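Local coordinates for Slr0280 protein (Synechocystis sp., PDB 5H3K), which is of unknown function but carries a phosphodiester glycosidase (NAGPA family) domain, and so may cleave phosphodiester-linked sugars, at residues Q105-G109 / T252-R258; T149-T155 / L169-A175; P174-Q178 / T189-S193. One frame throughout, in Å; residues are numbered along the deposited sequence.

Contact 1: residues Q105-G109 / T252-R258; sequences QWFSG and TLTSPFR
An aromatic side chain can seal the side of a hairpin when its backbone NH is held by the same residue that packs on its ring. Phe-107, with by far the most surface covered here, sits in the loop between strands 101-105 and 112-119 in a left-handed helical conformation (phi/psi 50/50). The CA atoms of Phe-107 and Thr-252, the closest across the segments, lie 5.5 Å apart. Thr-252, extended near the end of its strand and in the p rotamer, grips Phe-107 twice. Its OG1 accepts a nearly linear hydrogen bond from Phe-107 N at 3.0 Å, while its CG2 lies 3.7 Å from the Phe-107 ring centroid, 17° off the normal, a CH-pi contact over one face. Thr-254, also p, brings CG2 to 3.3 Å from Phe-107 C and 3.5 Å from Ser-108 N. Beyond it, Phe-107 CD1 meets Phe-257 CD2 at 4.0 Å. The second segment folds back on itself: Leu-253 and Arg-258 exchange two backbone bonds of 3.0 Å, N to O both ways, and a cis peptide precedes Pro-256. Arg-258 braces the turn, NE to Pro-256 O at 2.9 Å and NH2 to Thr-254 O at 3.0 Å. Pro-174 and Leu-171 also touch the Phe-107 ring. The whole is a tight antiparallel beta hairpin, its four-residue loop containing a cis-proline, flanked by a loop from a neighbouring sheet.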
loop_
_atom_site.group_PDB
_atom_site.type_symbol
_atom_site.label_atom_id
_atom_site.label_comp_id
_atom_site.label_asym_id
_atom_site.label_seq_id
_atom_site.Cartn_x
_atom_site.Cartn_y
_atom_site.Cartn_z
ATOM N N GLN A 105 -23.945 -10.635 -2.109
ATOM C CA GLN A 105 -24.456 -11.996 -1.978
ATOM C C GLN A 105 -23.805 -12.649 -0.770
ATOM O O GLN A 105 -22.581 -12.622 -0.627
ATOM C CB GLN A 105 -24.186 -12.824 -3.242
ATOM C CG GLN A 105 -25.165 -12.578 -4.388
ATOM C CD GLN A 105 -26.557 -13.168 -4.132
ATOM O OE1 GLN A 105 -27.183 -12.903 -3.101
ATOM N NE2 GLN A 105 -27.046 -13.971 -5.079
ATOM N N TRP A 106 -24.626 -13.206 0.112
ATOM C CA TRP A 106 -24.125 -13.893 1.298
ATOM C C TRP A 106 -25.212 -14.832 1.816
ATOM O O TRP A 106 -26.080 -14.432 2.603
ATOM C CB TRP A 106 -23.686 -12.892 2.385
ATOM C CG TRP A 106 -23.008 -13.546 3.565
ATOM C CD1 TRP A 106 -21.739 -14.053 3.611
ATOM C CD2 TRP A 106 -23.577 -13.768 4.866
ATOM N NE1 TRP A 106 -21.487 -14.580 4.860
ATOM C CE2 TRP A 106 -22.594 -14.415 5.640
ATOM C CE3 TRP A 106 -24.816 -13.485 5.439
ATOM C CZ2 TRP A 106 -22.826 -14.776 6.967
ATOM C CZ3 TRP A 106 -25.038 -13.845 6.760
ATOM C CH2 TRP A 106 -24.050 -14.484 7.507
ATOM N N PHE A 107 -25.150 -16.082 1.357
ATOM C CA PHE A 107 -26.162 -17.086 1.664
ATOM C C PHE A 107 -27.561 -16.531 1.389
ATOM O O PHE A 107 -28.454 -16.605 2.229
ATOM C CB PHE A 107 -26.023 -17.557 3.107
ATOM C CG PHE A 107 -24.699 -18.227 3.399
ATOM C CD1 PHE A 107 -24.474 -19.543 3.023
ATOM C CD2 PHE A 107 -23.683 -17.538 4.045
ATOM C CE1 PHE A 107 -23.261 -20.169 3.290
ATOM C CE2 PHE A 107 -22.464 -18.155 4.313
ATOM C CZ PHE A 107 -22.258 -19.472 3.937
ATOM N N SER A 108 -27.726 -15.971 0.198
ATOM C CA SER A 108 -28.987 -15.372 -0.210
ATOM C C SER A 108 -29.426 -15.859 -1.592
ATOM O O SER A 108 -28.610 -15.971 -2.508
ATOM C CB SER A 108 -28.875 -13.843 -0.174
ATOM O OG SER A 108 -27.601 -13.392 -0.610
ATOM N N GLY A 109 -30.711 -16.163 -1.742
ATOM C CA GLY A 109 -31.247 -16.490 -3.055
ATOM C C GLY A 109 -31.304 -15.249 -3.932
ATOM O O GLY A 109 -30.945 -15.281 -5.117
ATOM N N THR A 252 -20.869 -18.513 -1.939
ATOM C CA THR A 252 -21.931 -19.141 -1.159
ATOM C C THR A 252 -23.129 -19.514 -2.034
ATOM O O THR A 252 -23.291 -18.990 -3.140
ATOM C CB THR A 252 -22.397 -18.249 0.005
ATOM O OG1 THR A 252 -23.031 -17.072 -0.514
ATOM C CG2 THR A 252 -21.215 -17.851 0.885
ATOM N N LEU A 253 -23.946 -20.442 -1.537
ATOM C CA LEU A 253 -25.178 -20.861 -2.206
ATOM C C LEU A 253 -26.226 -21.136 -1.144
ATOM O O LEU A 253 -25.900 -21.240 0.039
ATOM C CB LEU A 253 -24.947 -22.126 -3.034
ATOM C CG LEU A 253 -24.100 -22.026 -4.305
ATOM C CD1 LEU A 253 -23.903 -23.392 -4.945
ATOM C CD2 LEU A 253 -24.723 -21.055 -5.298
ATOM N N THR A 254 -27.485 -21.255 -1.564
ATOM C CA THR A 254 -28.573 -21.598 -0.649
ATOM C C THR A 254 -29.314 -22.826 -1.155
ATOM O O THR A 254 -29.033 -23.317 -2.255
ATOM C CB THR A 254 -29.593 -20.450 -0.492
ATOM O OG1 THR A 254 -30.031 -20.020 -1.787
ATOM C CG2 THR A 254 -28.970 -19.280 0.234
ATOM N N SER A 255 -30.255 -23.313 -0.347
ATOM C CA SER A 255 -31.085 -24.474 -0.701
ATOM C C SER A 255 -30.302 -25.643 -1.295
ATOM O O SER A 255 -30.494 -25.985 -2.464
ATOM C CB SER A 255 -32.190 -24.050 -1.673
ATOM O OG SER A 255 -32.893 -22.932 -1.157
ATOM N N PRO A 256 -29.405 -26.255 -0.499
ATOM C CA PRO A 256 -29.132 -25.917 0.896
ATOM C C PRO A 256 -27.982 -24.917 1.012
ATOM O O PRO A 256 -27.244 -24.706 0.039
ATOM C CB PRO A 256 -28.703 -27.264 1.477
ATOM C CG PRO A 256 -27.935 -27.890 0.345
ATOM C CD PRO A 256 -28.603 -27.412 -0.939
ATOM N N PHE A 257 -27.846 -24.302 2.184
ATOM C CA PHE A 257 -26.711 -23.418 2.451
ATOM C C PHE A 257 -25.411 -24.175 2.155
ATOM O O PHE A 257 -25.227 -25.307 2.623
ATOM C CB PHE A 257 -26.700 -22.999 3.916
ATOM C CG PHE A 257 -27.860 -22.127 4.324
ATOM C CD1 PHE A 257 -28.649 -22.475 5.410
ATOM C CD2 PHE A 257 -28.136 -20.945 3.650
ATOM C CE1 PHE A 257 -29.708 -21.677 5.808
ATOM C CE2 PHE A 257 -29.198 -20.133 4.047
ATOM C CZ PHE A 257 -29.986 -20.502 5.124
ATOM N N ARG A 258 -24.515 -23.556 1.386
ATOM C CA ARG A 258 -23.256 -24.188 1.017
ATOM C C ARG A 258 -22.137 -23.157 0.916
ATOM O O ARG A 258 -22.336 -22.062 0.385
ATOM C CB ARG A 258 -23.396 -24.887 -0.341
ATOM C CG ARG A 258 -24.128 -26.232 -0.322
ATOM C CD ARG A 258 -24.545 -26.644 -1.724
ATOM N NE ARG A 258 -25.735 -25.915 -2.167
ATOM C CZ ARG A 258 -26.214 -25.939 -3.404
ATOM N NH1 ARG A 258 -25.598 -26.647 -4.340
ATOM N NH2 ARG A 258 -27.303 -25.240 -3.705
#

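Contact 2: residues T149-T155 / L169-A175; sequences TNAQILT and LELSQPA
A hairpin can stay closely paired as its regular strands give way to loop, with an apolar centre bordered by polar groups. The centre here is Ile-153, in the m,t rotamer: CG1 lies 3.7 Å from CD2 of Leu-171, itself m,t, and CG2 lies 4.2 Å from Leu-169 CG. Ile-153 and Leu-171 form an antiparallel non-hydrogen-bonded pair, CA to CA 4.6 Å, with their side chains on one face of the sheet. Further along, Ala-151 CB rests 3.8 Å from Ala-175 CB. The axes of strands 153-155 and 169-171 approach to 4.7 Å, their directions 124° apart, well short of a straight antiparallel pairing.

Around this centre runs the backbone ladder. Leu-154 N gives Glu-170 O a bond of 2.7 Å, and Ser-172 N gives Gln-152 O one of 2.9 Å. Leu-154 takes right-handed helical backbone angles (-92/-43) within the strand, consistent with a classic beta bulge, after which Glu-170 N reaches Thr-155 O at 3.1 Å. Past the ladder, side chains take over: Ser-172 OG, set by a p rotamer, accepts from Gln-152 N at 2.9 Å, and Thr-149 OG1 donates to Pro-174 O at 2.8 Å. At the outer edge a water accepts from Ser-172 OG (2.7 Å) and donates to Asn-150 O (2.8 Å) and Gln-152 OE1 (2.6 Å). Hydroxyl groups and solvent thus stand in for missing backbone partners, so the pairing continues, in changed chemistry, beyond the end of the regular strands.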
loop_
_atom_site.group_PDB
_atom_site.type_symbol
_atom_site.label_atom_id
_atom_site.label_comp_id
_atom_site.label_asym_id
_atom_site.label_seq_id
_atom_site.Cartn_x
_atom_site.Cartn_y
_atom_site.Cartn_z
ATOM N N THR A 149 -24.324 -17.379 14.573
ATOM C CA THR A 149 -25.264 -17.861 13.573
ATOM C C THR A 149 -25.675 -19.322 13.791
ATOM O O THR A 149 -26.542 -19.833 13.076
ATOM C CB THR A 149 -24.717 -17.700 12.151
ATOM O OG1 THR A 149 -23.666 -18.650 11.943
ATOM C CG2 THR A 149 -24.198 -16.274 11.935
ATOM N N ASN A 150 -25.042 -19.986 14.758
ATOM C CA ASN A 150 -25.344 -21.388 15.096
ATOM C C ASN A 150 -25.217 -22.357 13.924
ATOM O O ASN A 150 -25.994 -23.308 13.813
ATOM C CB ASN A 150 -26.741 -21.533 15.713
ATOM C CG ASN A 150 -26.888 -20.786 17.027
ATOM O OD1 ASN A 150 -27.806 -19.975 17.197
ATOM N ND2 ASN A 150 -25.996 -21.066 17.970
ATOM N N ALA A 151 -24.234 -22.117 13.057
ATOM C CA ALA A 151 -24.030 -22.940 11.861
ATOM C C ALA A 151 -23.200 -24.173 12.180
ATOM O O ALA A 151 -22.289 -24.122 13.007
ATOM C CB ALA A 151 -23.349 -22.127 10.750
ATOM N N GLN A 152 -23.523 -25.275 11.508
ATOM C CA GLN A 152 -22.752 -26.501 11.596
ATOM C C GLN A 152 -22.469 -26.999 10.197
ATOM O O GLN A 152 -23.306 -26.847 9.299
ATOM C CB GLN A 152 -23.548 -27.575 12.341
ATOM C CG GLN A 152 -24.193 -27.113 13.620
ATOM C CD GLN A 152 -25.153 -28.155 14.178
ATOM O OE1 GLN A 152 -26.374 -28.006 14.090
ATOM N NE2 GLN A 152 -24.602 -29.223 14.744
ATOM N N ILE A 153 -21.299 -27.605 10.011
ATOM C CA ILE A 153 -20.953 -28.214 8.743
ATOM C C ILE A 153 -21.540 -29.618 8.700
ATOM O O ILE A 153 -21.205 -30.453 9.534
ATOM C CB ILE A 153 -19.426 -28.281 8.559
ATOM C CG1 ILE A 153 -18.825 -26.875 8.654
ATOM C CG2 ILE A 153 -19.082 -28.942 7.224
ATOM C CD1 ILE A 153 -17.294 -26.863 8.619
ATOM N N LEU A 154 -22.421 -29.875 7.737
ATOM C CA LEU A 154 -23.141 -31.154 7.689
ATOM C C LEU A 154 -22.432 -32.203 6.835
ATOM O O LEU A 154 -22.346 -33.369 7.219
ATOM C CB LEU A 154 -24.574 -30.928 7.196
ATOM C CG LEU A 154 -25.336 -29.864 7.995
ATOM C CD1 LEU A 154 -26.676 -29.530 7.345
ATOM C CD2 LEU A 154 -25.519 -30.306 9.443
ATOM N N THR A 155 -21.934 -31.794 5.672
ATOM C CA THR A 155 -21.156 -32.687 4.817
ATOM C C THR A 155 -20.017 -31.925 4.148
ATOM O O THR A 155 -20.071 -30.701 4.022
ATOM C CB THR A 155 -22.022 -33.327 3.703
ATOM O OG1 THR A 155 -22.592 -32.293 2.895
ATOM C CG2 THR A 155 -23.145 -34.176 4.286
ATOM N N LEU A 169 -18.851 -27.312 1.269
ATOM C CA LEU A 169 -19.291 -27.545 2.637
ATOM C C LEU A 169 -20.779 -27.240 2.727
ATOM O O LEU A 169 -21.171 -26.077 2.599
ATOM C CB LEU A 169 -18.563 -26.625 3.616
ATOM C CG LEU A 169 -17.137 -26.900 4.074
ATOM C CD1 LEU A 169 -16.312 -27.581 3.024
ATOM C CD2 LEU A 169 -16.508 -25.573 4.420
ATOM N N GLU A 170 -21.607 -28.265 2.949
ATOM C CA GLU A 170 -23.021 -28.027 3.246
ATOM C C GLU A 170 -23.172 -27.577 4.696
ATOM O O GLU A 170 -22.602 -28.183 5.610
ATOM C CB GLU A 170 -23.888 -29.268 2.978
ATOM C CG GLU A 170 -25.366 -29.033 3.355
ATOM C CD GLU A 170 -26.295 -30.165 2.939
ATOM O OE1 GLU A 170 -25.949 -30.911 1.996
ATOM O OE2 GLU A 170 -27.381 -30.296 3.550
ATOM N N LEU A 171 -23.919 -26.495 4.904
ATOM C CA LEU A 171 -24.036 -25.885 6.223
ATOM C C LEU A 171 -25.485 -25.863 6.695
ATOM O O LEU A 171 -26.401 -25.809 5.879
ATOM C CB LEU A 171 -23.531 -24.448 6.166
ATOM C CG LEU A 171 -22.120 -24.256 5.613
ATOM C CD1 LEU A 171 -21.821 -22.766 5.453
ATOM C CD2 LEU A 171 -21.125 -24.922 6.553
ATOM N N SER A 172 -25.692 -25.860 8.011
ATOM C CA SER A 172 -27.043 -25.778 8.567
ATOM C C SER A 172 -27.587 -24.349 8.568
ATOM O O SER A 172 -28.805 -24.134 8.527
ATOM C CB SER A 172 -27.070 -26.330 9.985
ATOM O OG SER A 172 -26.293 -25.525 10.843
ATOM N N GLN A 173 -26.679 -23.374 8.636
ATOM C CA GLN A 173 -27.033 -21.957 8.682
ATOM C C GLN A 173 -25.928 -21.185 7.969
ATOM O O GLN A 173 -24.824 -21.720 7.773
ATOM C CB GLN A 173 -27.129 -21.461 10.133
ATOM C CG GLN A 173 -28.179 -22.160 10.999
ATOM C CD GLN A 173 -29.598 -21.835 10.564
ATOM O OE1 GLN A 173 -29.848 -20.777 9.983
ATOM N NE2 GLN A 173 -30.534 -22.738 10.852
ATOM N N PRO A 174 -26.213 -19.935 7.580
ATOM C CA PRO A 174 -25.143 -19.080 7.051
ATOM C C PRO A 174 -24.015 -18.968 8.067
ATOM O O PRO A 174 -24.253 -19.085 9.277
ATOM C CB PRO A 174 -25.831 -17.724 6.891
ATOM C CG PRO A 174 -27.270 -18.070 6.637
ATOM C CD PRO A 174 -27.527 -19.267 7.545
ATOM N N ALA A 175 -22.797 -18.747 7.584
ATOM C CA ALA A 175 -21.650 -18.683 8.472
ATOM C C ALA A 175 -20.645 -17.656 7.976
ATOM O O ALA A 175 -20.395 -17.557 6.781
ATOM C CB ALA A 175 -20.993 -20.061 8.587
HETATM O O HOH W 1 -27.319 -25.726 13.283
#

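Contact 3: residues P174-Q178 / T189-S193; sequences PAFWQ and TINAS
Three backbone hydrogen bonds, each 2.9 Å long, join these segments: Gln-178 N to Thr-189 O, Thr-189 N to Gln-178 O, and, almost linear at 175°, Asn-191 N to Phe-176 O. They mark the open end of the beta hairpin of strands 177-182 and 185-190, the edge and second strand of a four-stranded antiparallel sheet. Gln-178 and Thr-189 make a hydrogen-bonded pair (CA to CA 5.3 Å), Trp-177 and Ile-190 a non-hydrogen-bonded one (4.3 Å), and the CA 175-to-178 and CA 189-to-192 directions are 172° apart. Beside the Trp-177/Ile-190 pair, Trp-177 CA lies 3.1 Å from Thr-189 O, a CA-H...O contact.

At Asn-191 (phi/psi -82/65) the chain makes an inverse gamma turn, with a weak 2.8 Å bond from Ala-192 N to Ile-190 O. A water then takes up the pairing, accepting from Phe-176 N at 2.9 Å and donating to Asn-191 O at 3.0 Å, while the Asn-191 amide ND2 bonds to Ser-235.

Packing follows the two faces. On that of Gln-178 and Thr-189, Gln-178 CG lies 3.8 Å from Thr-189 CB. On the other, Trp-177, in the p rotamer, meets Ile-190 through CB and CG1 at 4.1 Å; its indole leads away from this partner, and the side chain touches Val-250 and Thr-252 of strand 247-253 and Leu-259 of strand 258-264, consistent with two sheets packed face to face. Ala-175 completes the apolar side, its CB 3.7 Å from Ile-190 CG2 and 4.1 Å from Ala-192 CB.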
loop_
_atom_site.group_PDB
_atom_site.type_symbol
_atom_site.label_atom_id
_atom_site.label_comp_id
_atom_site.label_asym_id
_atom_site.label_seq_id
_atom_site.Cartn_x
_atom_site.Cartn_y
_atom_site.Cartn_z
ATOM N N PRO A 174 -26.213 -19.935 7.580
ATOM C CA PRO A 174 -25.143 -19.080 7.051
ATOM C C PRO A 174 -24.015 -18.968 8.067
ATOM O O PRO A 174 -24.253 -19.085 9.277
ATOM C CB PRO A 174 -25.831 -17.724 6.891
ATOM C CG PRO A 174 -27.270 -18.070 6.637
ATOM C CD PRO A 174 -27.527 -19.267 7.545
ATOM N N ALA A 175 -22.797 -18.747 7.584
ATOM C CA ALA A 175 -21.650 -18.683 8.472
ATOM C C ALA A 175 -20.645 -17.656 7.976
ATOM O O ALA A 175 -20.395 -17.557 6.781
ATOM C CB ALA A 175 -20.993 -20.061 8.587
ATOM N N PHE A 176 -20.084 -16.882 8.895
ATOM C CA PHE A 176 -19.003 -15.973 8.536
ATOM C C PHE A 176 -17.763 -16.784 8.179
ATOM O O PHE A 176 -17.510 -17.836 8.769
ATOM C CB PHE A 176 -18.698 -15.056 9.705
ATOM C CG PHE A 176 -19.880 -14.256 10.166
ATOM C CD1 PHE A 176 -20.685 -13.602 9.244
ATOM C CD2 PHE A 176 -20.200 -14.179 11.511
ATOM C CE1 PHE A 176 -21.783 -12.853 9.658
ATOM C CE2 PHE A 176 -21.300 -13.426 11.941
ATOM C CZ PHE A 176 -22.090 -12.766 11.009
ATOM N N TRP A 177 -16.986 -16.299 7.220
ATOM C CA TRP A 177 -15.774 -17.001 6.827
ATOM C C TRP A 177 -14.731 -16.037 6.276
ATOM O O TRP A 177 -15.054 -14.907 5.887
ATOM C CB TRP A 177 -16.101 -18.100 5.800
ATOM C CG TRP A 177 -16.812 -17.565 4.594
ATOM C CD1 TRP A 177 -18.166 -17.376 4.448
ATOM C CD2 TRP A 177 -16.207 -17.123 3.373
ATOM N NE1 TRP A 177 -18.435 -16.854 3.200
ATOM C CE2 TRP A 177 -17.260 -16.693 2.527
ATOM C CE3 TRP A 177 -14.888 -17.056 2.916
ATOM C CZ2 TRP A 177 -17.015 -16.197 1.242
ATOM C CZ3 TRP A 177 -14.655 -16.560 1.638
ATOM C CH2 TRP A 177 -15.716 -16.133 0.819
ATOM N N GLN A 178 -13.477 -16.488 6.257
ATOM C CA GLN A 178 -12.393 -15.737 5.649
ATOM C C GLN A 178 -11.430 -16.717 4.991
ATOM O O GLN A 178 -11.476 -17.926 5.269
ATOM C CB GLN A 178 -11.670 -14.901 6.708
ATOM C CG GLN A 178 -11.096 -15.721 7.851
ATOM C CD GLN A 178 -10.510 -14.860 8.972
ATOM O OE1 GLN A 178 -9.298 -14.648 9.041
ATOM N NE2 GLN A 178 -11.373 -14.368 9.854
ATOM N N THR A 189 -11.175 -20.243 6.943
ATOM C CA THR A 189 -11.674 -20.308 8.313
ATOM C C THR A 189 -13.162 -20.020 8.257
ATOM O O THR A 189 -13.581 -19.025 7.651
ATOM C CB THR A 189 -10.984 -19.278 9.234
ATOM O OG1 THR A 189 -9.563 -19.449 9.169
ATOM C CG2 THR A 189 -11.436 -19.446 10.681
ATOM N N ILE A 190 -13.958 -20.898 8.859
ATOM C CA ILE A 190 -15.412 -20.735 8.894
ATOM C C ILE A 190 -15.922 -20.803 10.327
ATOM O O ILE A 190 -15.552 -21.705 11.088
ATOM C CB ILE A 190 -16.129 -21.851 8.124
ATOM C CG1 ILE A 190 -15.489 -22.074 6.764
ATOM C CG2 ILE A 190 -17.620 -21.538 7.981
ATOM C CD1 ILE A 190 -14.975 -23.480 6.600
ATOM N N ASN A 191 -16.777 -19.856 10.699
ATOM C CA ASN A 191 -17.387 -19.879 12.017
ATOM C C ASN A 191 -18.575 -20.840 12.002
ATOM O O ASN A 191 -19.729 -20.428 12.145
ATOM C CB ASN A 191 -17.814 -18.470 12.453
ATOM C CG ASN A 191 -18.451 -18.443 13.857
ATOM O OD1 ASN A 191 -19.323 -17.612 14.136
ATOM N ND2 ASN A 191 -18.020 -19.352 14.738
ATOM N N ALA A 192 -18.277 -22.120 11.792
ATOM C CA ALA A 192 -19.273 -23.190 11.819
ATOM C C ALA A 192 -18.592 -24.403 12.431
ATOM O O ALA A 192 -17.441 -24.697 12.103
ATOM C CB ALA A 192 -19.758 -23.520 10.410
ATOM N N SER A 193 -19.296 -25.105 13.313
ATOM C CA SER A 193 -18.723 -26.250 14.013
ATOM C C SER A 193 -18.831 -27.481 13.135
ATOM O O SER A 193 -19.732 -27.581 12.304
ATOM C CB SER A 193 -19.447 -26.484 15.338
ATOM O OG SER A 193 -20.802 -26.829 15.111
HETATM O O HOH W 2 -20.902 -17.696 11.534
HETATM O O HOH W 3 -8.442 -18.284 6.902
#

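How the contacts relate
The three contacts illustrate how the chain joins two four-stranded sheets that pack together, as in a beta sandwich. Contact 2 lies in the sheet of strands 153-161, 164-171, 258-264 and 247-253, and contact 3 in that of 177-182, 185-190, 235-241 and 226-232; their centres are about 8 Å apart, they share Pro-174 and Ala-175, and Ile-153 and Ser-193 probably join them by a backbone bond. Contact 1, its centre about 11 Å from that of contact 2 and about 13 Å from that of contact 3, spans both in sequence. Its 252-258 hairpin belongs to the first sheet, whereas 105-109 is a loop between two strands of an earlier sheet, docked against the two sheets around Pro-174.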